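Local coordinates for protein MymaA.19257.a.B3 (Mycobacterium marinum, PDB 6Q10) that is of unknown function but is a probably secreted or membrane-anchored Rv2700 ortholog, represented here by its soluble part with a LytR_C-family domain, at residues G28-R33 against L54-P59; V22-L27 against S132-G137; G11-R16 against E99-G104. All blocks are in the same frame, centred on the assembly; numbering follows the deposited sequence. Where two conformers were deposited one is given.

From the N terminus the chain first lays down strand 12-14, half of interaction 3, then helix 16-20 and the loop 22-27, half of interaction 2. Residues 28-33 follow directly and run into strand 32-36; interaction 1 is closed early, when helix 43-54 has been passed and 54-59 returns beside them. Interaction 3 closes at strand 99-102 and interaction 2 last, after helix 125-132, so these two cross in sequence while both enclose interaction 1. Interactions 1 and 3 reach the same mixed sheet on opposite sides of the chain's centre, about 20 Å apart between centres. Interactions 1 and 2 touch: Leu27 O probably accepts from Thr57 N, and Arg135 NE probably donates to Leu54 O.

Interaction 1. Residues G28-R33 against L54-P59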
# COMPACT_ATOMS: atom_id res chain seq x y z
N GLY A 28 3.93 -12.20 -2.56
CA GLY A 28 4.04 -12.82 -3.86
C GLY A 28 2.72 -13.17 -4.50
O GLY A 28 2.70 -13.83 -5.55
N GLU A 29 1.64 -12.74 -3.89
CA GLU A 29 0.29 -12.98 -4.37
C GLU A 29 -0.44 -11.67 -4.56
O GLU A 29 -1.66 -11.60 -4.40
CB GLU A 29 -0.45 -13.91 -3.42
CG GLU A 29 0.09 -15.32 -3.51
CD GLU A 29 -0.54 -16.28 -2.54
OE1 GLU A 29 -1.43 -15.87 -1.75
OE2 GLU A 29 -0.14 -17.44 -2.52
N THR A 30 0.30 -10.60 -4.85
CA THR A 30 -0.25 -9.27 -4.96
C THR A 30 -0.15 -8.75 -6.39
O THR A 30 0.66 -9.22 -7.19
CB THR A 30 0.45 -8.26 -4.03
OG1 THR A 30 1.84 -8.15 -4.37
CG2 THR A 30 0.30 -8.64 -2.54
N LYS A 31 -0.99 -7.76 -6.71
CA LYS A 31 -1.01 -7.11 -8.02
C LYS A 31 -1.05 -5.60 -7.75
O LYS A 31 -2.13 -5.00 -7.73
CB LYS A 31 -2.19 -7.58 -8.83
N VAL A 32 0.11 -4.98 -7.56
CA VAL A 32 0.22 -3.57 -7.19
C VAL A 32 0.69 -2.72 -8.36
O VAL A 32 1.61 -3.10 -9.10
CB VAL A 32 1.18 -3.41 -5.99
CG1 VAL A 32 1.40 -1.95 -5.63
CG2 VAL A 32 0.64 -4.13 -4.78
N ARG A 33 0.06 -1.56 -8.52
CA ARG A 33 0.46 -0.53 -9.47
C ARG A 33 0.86 0.68 -8.65
O ARG A 33 0.09 1.12 -7.80
CB ARG A 33 -0.69 -0.12 -10.39
CG ARG A 33 -1.33 -1.22 -11.16
CD ARG A 33 -2.26 -0.57 -12.20
NE ARG A 33 -3.10 -1.54 -12.90
CZ ARG A 33 -4.30 -1.92 -12.48
NH1 ARG A 33 -4.82 -1.41 -11.36
NH2 ARG A 33 -5.00 -2.82 -13.16
N LEU A 54 11.26 -5.98 -1.53
CA LEU A 54 10.66 -6.52 -0.31
C LEU A 54 9.94 -7.84 -0.54
O LEU A 54 9.58 -8.51 0.43
CB LEU A 54 9.64 -5.52 0.28
CG LEU A 54 10.19 -4.20 0.79
CD1 LEU A 54 9.01 -3.32 1.06
CD2 LEU A 54 11.04 -4.40 2.04
N GLY A 55 9.71 -8.22 -1.78
CA GLY A 55 9.03 -9.47 -2.05
C GLY A 55 7.69 -9.34 -2.73
O GLY A 55 7.07 -10.37 -3.00
N PHE A 56 7.20 -8.12 -2.99
CA PHE A 56 5.96 -7.95 -3.75
C PHE A 56 6.20 -8.39 -5.19
O PHE A 56 7.23 -8.07 -5.77
CB PHE A 56 5.49 -6.50 -3.76
CG PHE A 56 4.92 -6.02 -2.44
CD1 PHE A 56 5.77 -5.62 -1.40
CD2 PHE A 56 3.54 -5.91 -2.25
CE1 PHE A 56 5.23 -5.15 -0.19
CE2 PHE A 56 3.03 -5.44 -1.03
CZ PHE A 56 3.87 -5.05 -0.03
N THR A 57 5.25 -9.13 -5.75
CA THR A 57 5.29 -9.40 -7.18
C THR A 57 5.50 -8.09 -7.92
O THR A 57 4.89 -7.08 -7.57
CB THR A 57 3.99 -10.05 -7.62
OG1 THR A 57 3.82 -11.26 -6.86
CG2 THR A 57 4.04 -10.39 -9.10
N GLN A 58 6.41 -8.10 -8.90
CA GLN A 58 6.87 -6.87 -9.52
C GLN A 58 5.74 -5.88 -9.77
O GLN A 58 4.87 -6.13 -10.61
CB GLN A 58 7.57 -7.17 -10.84
CG GLN A 58 7.81 -5.93 -11.70
CD GLN A 58 9.03 -5.14 -11.27
OE1 GLN A 58 10.15 -5.45 -11.68
NE2 GLN A 58 8.82 -4.09 -10.48
N PRO A 59 5.72 -4.76 -9.07
CA PRO A 59 4.66 -3.78 -9.31
C PRO A 59 4.91 -3.01 -10.59
O PRO A 59 6.03 -2.96 -11.11
CB PRO A 59 4.74 -2.85 -8.09
CG PRO A 59 5.39 -3.64 -7.07
CD PRO A 59 6.40 -4.48 -7.79
O HOH W 1 2.54 -6.51 -6.59
O HOH W 2 1.41 -11.86 -7.85
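Gly55 presents its carbonyl O 3.7 Å from Gly28 N; with its positive phi, this glycine ends helix 43-54 in a Schellman motif. Phe56, buried, follows. The hydroxyl of Thr30 meets its ring at the edge, OG1 lying close to the ring plane and 3.5 Å from Phe56 CD2, while Val32 CG2 approaches the same CD2 at 4.2 Å. Thr30 OG1 sits between its own backbone N and carbonyl carbon (chi1 61°), where it also hydrogen-bonds to Leu27 O. Leu51 and Val91, from helices 43-54 and 85-94, pack on both Val32 and Phe56.

Thr57 is joined to the other segment through two waters. One donates to Thr57 O at 2.6 Å and to Thr30 OG1, and accepts from Val32 N at 3.0 Å, so that three protein atoms grip it. The second accepts from Thr57 OG1 at 2.7 Å and donates to Thr30 O. Between these bridges Thr57 CB rests 3.5 Å from Thr30 O. Beyond Gln58, Pro59 closes in directly: its CA lies 3.1 Å from Val32 O, and its CB packs against Val32 CB.

The two waters thus link Thr57 to residues 30-32, ahead of the backbone hydrogen bonding of Val32 with Thr60. Strand 32-36, helix 43-54 and the neighbouring parallel strand 60-63 form a beta-alpha-beta crossover, and this contact lies where the chain leaves the helix and enters the second strand.

Interaction 2. Residues V22-L27 against S132-G137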
# COMPACT_ATOMS: atom_id res chain seq x y z
N VAL A 22 -7.87 -6.52 8.64
CA VAL A 22 -7.67 -7.31 7.43
C VAL A 22 -6.32 -8.02 7.50
O VAL A 22 -5.29 -7.39 7.76
CB VAL A 22 -7.78 -6.42 6.18
CG1 VAL A 22 -7.42 -7.24 4.90
CG2 VAL A 22 -9.16 -5.80 6.10
N THR A 23 -6.31 -9.32 7.28
CA THR A 23 -5.05 -10.05 7.21
C THR A 23 -4.33 -9.70 5.91
O THR A 23 -4.91 -9.88 4.83
CB THR A 23 -5.28 -11.55 7.28
OG1 THR A 23 -5.94 -11.86 8.51
CG2 THR A 23 -3.96 -12.27 7.22
N PRO A 24 -3.10 -9.18 5.97
CA PRO A 24 -2.41 -8.81 4.72
C PRO A 24 -2.12 -10.04 3.88
O PRO A 24 -1.89 -11.15 4.38
CB PRO A 24 -1.12 -8.14 5.19
CG PRO A 24 -1.27 -7.93 6.67
CD PRO A 24 -2.36 -8.80 7.18
N ALA A 25 -2.13 -9.80 2.57
CA ALA A 25 -1.80 -10.81 1.57
C ALA A 25 -0.34 -11.24 1.65
O ALA A 25 0.54 -10.47 2.03
CB ALA A 25 -2.05 -10.24 0.16
N GLN A 26 -0.07 -12.47 1.23
CA GLN A 26 1.30 -12.84 0.88
C GLN A 26 1.83 -11.93 -0.22
O GLN A 26 1.16 -11.69 -1.23
CB GLN A 26 1.36 -14.30 0.42
CG GLN A 26 0.87 -15.30 1.46
CD GLN A 26 1.71 -15.32 2.74
OE1 GLN A 26 1.22 -15.02 3.83
NE2 GLN A 26 2.97 -15.72 2.62
N LEU A 27 3.05 -11.43 -0.04
CA LEU A 27 3.56 -10.41 -0.96
C LEU A 27 3.65 -10.92 -2.40
O LEU A 27 3.46 -10.15 -3.35
CB LEU A 27 4.93 -9.92 -0.49
CG LEU A 27 4.98 -9.47 0.98
CD1 LEU A 27 6.37 -8.95 1.28
CD2 LEU A 27 3.90 -8.44 1.26
N SER A 132 7.95 -10.55 7.10
CA SER A 132 8.52 -11.90 7.05
C SER A 132 7.44 -12.99 7.06
O SER A 132 7.65 -14.06 6.48
CB SER A 132 9.51 -12.08 8.22
OG SER A 132 8.85 -12.25 9.46
N SER A 133 6.30 -12.74 7.71
CA SER A 133 5.19 -13.69 7.72
C SER A 133 4.41 -13.71 6.42
O SER A 133 3.50 -14.54 6.27
CB SER A 133 4.21 -13.38 8.84
OG SER A 133 4.88 -13.33 10.07
N LEU A 134 4.72 -12.81 5.49
CA LEU A 134 4.04 -12.69 4.20
C LEU A 134 4.94 -13.16 3.07
O LEU A 134 4.67 -12.88 1.90
CB LEU A 134 3.59 -11.24 3.99
CG LEU A 134 2.78 -10.67 5.17
CD1 LEU A 134 2.41 -9.20 4.86
CD2 LEU A 134 1.52 -11.49 5.39
N ARG A 135 6.01 -13.88 3.39
CA ARG A 135 6.93 -14.38 2.40
C ARG A 135 6.93 -15.90 2.50
O ARG A 135 6.41 -16.44 3.48
CB ARG A 135 8.34 -13.83 2.62
CG ARG A 135 8.45 -12.33 2.49
CD ARG A 135 9.91 -11.91 2.47
NE ARG A 135 9.99 -10.46 2.37
CZ ARG A 135 10.29 -9.64 3.38
NH1 ARG A 135 10.60 -10.13 4.57
NH2 ARG A 135 10.31 -8.33 3.17
N PRO A 136 7.46 -16.62 1.51
CA PRO A 136 7.59 -18.08 1.63
C PRO A 136 8.48 -18.48 2.80
O PRO A 136 9.40 -17.76 3.20
CB PRO A 136 8.22 -18.48 0.29
CG PRO A 136 7.76 -17.41 -0.66
CD PRO A 136 7.77 -16.15 0.14
N GLY A 137 8.18 -19.64 3.38
CA GLY A 137 8.90 -20.08 4.55
C GLY A 137 8.61 -19.29 5.81
O GLY A 137 9.43 -19.28 6.73
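Leu134 packs against Pro24, Ala25 and Leu27 and provides most of the buried surface of its own segment. Its CB lies near Ala25 O and 3.8 Å from Leu27 CG, the two leucine side chains crossing at about a right angle. CG stands anti to the carbonyl carbon of Leu134 (chi1 -52°), which brings it beside Ala25 O. From there the branches divide: CD1 meets both Ala25 O and Pro24 CB, 3.7 Å from the latter, and CD2 rests against the carbonyls of Pro24 and Ala25, 3.6 Å from Pro24 O. Leu93 of helix 85-94 and Pro142 also touch this side chain.

The backbone of Leu134, inside the type I turn Ser132-Arg135, adds the polar part. Leu27 N donates to Leu134 O at 2.9 Å in a fairly straight bond, with the donor in the carbonyl plane. The bend at chi2 (-63°) sets Gln26 CD 3.8 Å from Leu134 CA; Gln26 NE2 lies 3.4 Å from Leu134 O, at too poor an angle for a hydrogen bond. Leu27 CD1 meets the extended chain of Arg135 4.1 Å from Arg135 NE, a nitrogen that itself donates to Leu54 O.

Only one hydrogen bond joins the two segments directly, and it probably helps to align them; aliphatic packing of Leu134 with Leu27 and Pro24 accounts for much of the rest, consistent with a largely apolar attachment bordered by the Gln26 amide.

Interaction 3. Residues G11-R16 against E99-G104; sequences GERVSR and ELFNDG. With EDO (1,2-ethanediol), chain B.
Glu12 and Asn102 form a hydrogen-bonded pair in the antiparallel pairing of edge strand 12-14 with strand 99-102, at one margin of the mixed sheet. Backbone bonds run both ways between these two residues, and Val14 N adds a third to Leu100 O, at 2.9 Å and with the donor above the carbonyl plane. Apolar contact lies on the face of Val14 and Leu100, their CB atoms 3.9 Å apart, with Met19 of helix 16-20 packing on both.

On the face of Arg13 and Phe101, the Arg13 side chain makes the contacts. Its CG is anti to the backbone N (chi1 179°), and the chain then bends at chi2, laying CD over the Phe101 ring in a CH-pi contact, 4.2 Å from the ring centroid. The guanidinium stacks on the Glu99 carboxylate with planes 23° apart. Arg13 NH2 to Glu99 OE2, 3.3 Å, is a salt bridge of charges alone, since no N-H points at that oxygen.

A 1,2-ethanediol, probably from the crystallisation liquor, occupies the guanidinium edge. Arg13 NH2 donates to the diol O2; the diol O1 accepts from Arg13 NE and bridges the strands, accepting from Leu100 N and donating to Val14 O at 2.7 Å.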
# COMPACT_ATOMS: atom_id res chain seq x y z
N GLY A 11 -14.30 6.74 -4.53
CA GLY A 11 -14.96 5.67 -3.83
C GLY A 11 -15.03 5.92 -2.34
O GLY A 11 -15.03 7.07 -1.89
N GLU A 12 -15.10 4.85 -1.57
CA GLU A 12 -15.41 4.95 -0.16
C GLU A 12 -14.12 5.01 0.65
O GLU A 12 -13.24 4.17 0.46
CB GLU A 12 -16.27 3.75 0.26
CG GLU A 12 -16.24 3.40 1.75
CD GLU A 12 -16.83 2.03 2.04
OE1 GLU A 12 -16.61 1.09 1.24
OE2 GLU A 12 -17.52 1.89 3.07
N ARG A 13 -13.99 6.02 1.50
CA ARG A 13 -12.85 6.08 2.42
C ARG A 13 -12.96 4.95 3.43
O ARG A 13 -14.00 4.78 4.08
CB ARG A 13 -12.83 7.45 3.12
CG ARG A 13 -11.69 7.64 4.13
CD ARG A 13 -10.32 7.83 3.47
NE ARG A 13 -9.32 8.22 4.47
CZ ARG A 13 -9.12 9.46 4.89
NH1 ARG A 13 -9.86 10.45 4.40
NH2 ARG A 13 -8.17 9.71 5.80
N VAL A 14 -11.90 4.14 3.55
CA VAL A 14 -11.91 3.00 4.47
C VAL A 14 -11.16 3.42 5.73
O VAL A 14 -10.08 4.01 5.65
CB VAL A 14 -11.28 1.77 3.80
CG1 VAL A 14 -11.11 0.67 4.80
CG2 VAL A 14 -12.18 1.31 2.64
N SER A 15 -11.74 3.14 6.90
CA SER A 15 -11.16 3.59 8.15
C SER A 15 -9.95 2.76 8.55
O SER A 15 -9.80 1.59 8.16
CB SER A 15 -12.19 3.54 9.29
OG SER A 15 -12.55 2.19 9.57
N ARG A 16 -9.05 3.40 9.30
CA ARG A 16 -7.94 2.67 9.92
C ARG A 16 -8.47 1.49 10.73
O ARG A 16 -7.88 0.40 10.73
CB ARG A 16 -7.14 3.62 10.81
CG ARG A 16 -6.15 2.93 11.72
CD ARG A 16 -5.80 3.82 12.93
NE ARG A 16 -6.77 3.66 14.00
CZ ARG A 16 -7.47 4.65 14.56
NH1 ARG A 16 -7.30 5.91 14.16
NH2 ARG A 16 -8.33 4.38 15.52
N GLU A 99 -4.02 7.41 2.59
CA GLU A 99 -5.46 7.31 2.75
C GLU A 99 -5.97 6.13 1.95
O GLU A 99 -5.54 5.92 0.81
CB GLU A 99 -6.16 8.60 2.29
CG GLU A 99 -5.67 9.81 3.05
CD GLU A 99 -6.64 10.95 2.97
OE1 GLU A 99 -7.48 10.95 2.05
OE2 GLU A 99 -6.57 11.84 3.85
N LEU A 100 -6.90 5.37 2.53
CA LEU A 100 -7.44 4.15 1.92
C LEU A 100 -8.78 4.43 1.25
O LEU A 100 -9.69 4.94 1.90
CB LEU A 100 -7.65 3.08 3.00
CG LEU A 100 -6.44 2.74 3.86
CD1 LEU A 100 -6.86 1.86 5.03
CD2 LEU A 100 -5.40 2.06 3.00
N PHE A 101 -8.92 3.98 -0.02
CA PHE A 101 -10.17 4.13 -0.76
C PHE A 101 -10.56 2.82 -1.42
O PHE A 101 -9.77 2.26 -2.18
CB PHE A 101 -10.04 5.23 -1.83
CG PHE A 101 -10.01 6.61 -1.24
CD1 PHE A 101 -11.18 7.28 -0.93
CD2 PHE A 101 -8.78 7.20 -0.93
CE1 PHE A 101 -11.14 8.54 -0.38
CE2 PHE A 101 -8.75 8.47 -0.39
CZ PHE A 101 -9.92 9.12 -0.09
N ASN A 102 -11.80 2.39 -1.19
CA ASN A 102 -12.37 1.28 -1.95
C ASN A 102 -13.14 1.88 -3.11
O ASN A 102 -14.19 2.50 -2.92
CB ASN A 102 -13.27 0.42 -1.07
CG ASN A 102 -13.83 -0.79 -1.79
OD1 ASN A 102 -14.11 -0.73 -2.98
ND2 ASN A 102 -13.99 -1.91 -1.07
N ASP A 103 -12.60 1.76 -4.32
CA ASP A 103 -13.18 2.43 -5.48
C ASP A 103 -14.10 1.51 -6.26
O ASP A 103 -14.55 1.89 -7.34
CB ASP A 103 -12.07 3.03 -6.36
CG ASP A 103 -11.22 1.98 -7.08
OD1 ASP A 103 -11.41 0.75 -6.90
OD2 ASP A 103 -10.33 2.41 -7.84
N GLY A 104 -14.42 0.35 -5.72
CA GLY A 104 -15.44 -0.49 -6.30
C GLY A 104 -14.97 -1.32 -7.47
O GLY A 104 -15.80 -1.96 -8.12
C1 EDO B . -7.60 5.54 6.43
O1 EDO B . -8.11 5.79 5.10
C2 EDO B . -6.23 6.17 6.63
O2 EDO B . -6.29 7.58 6.37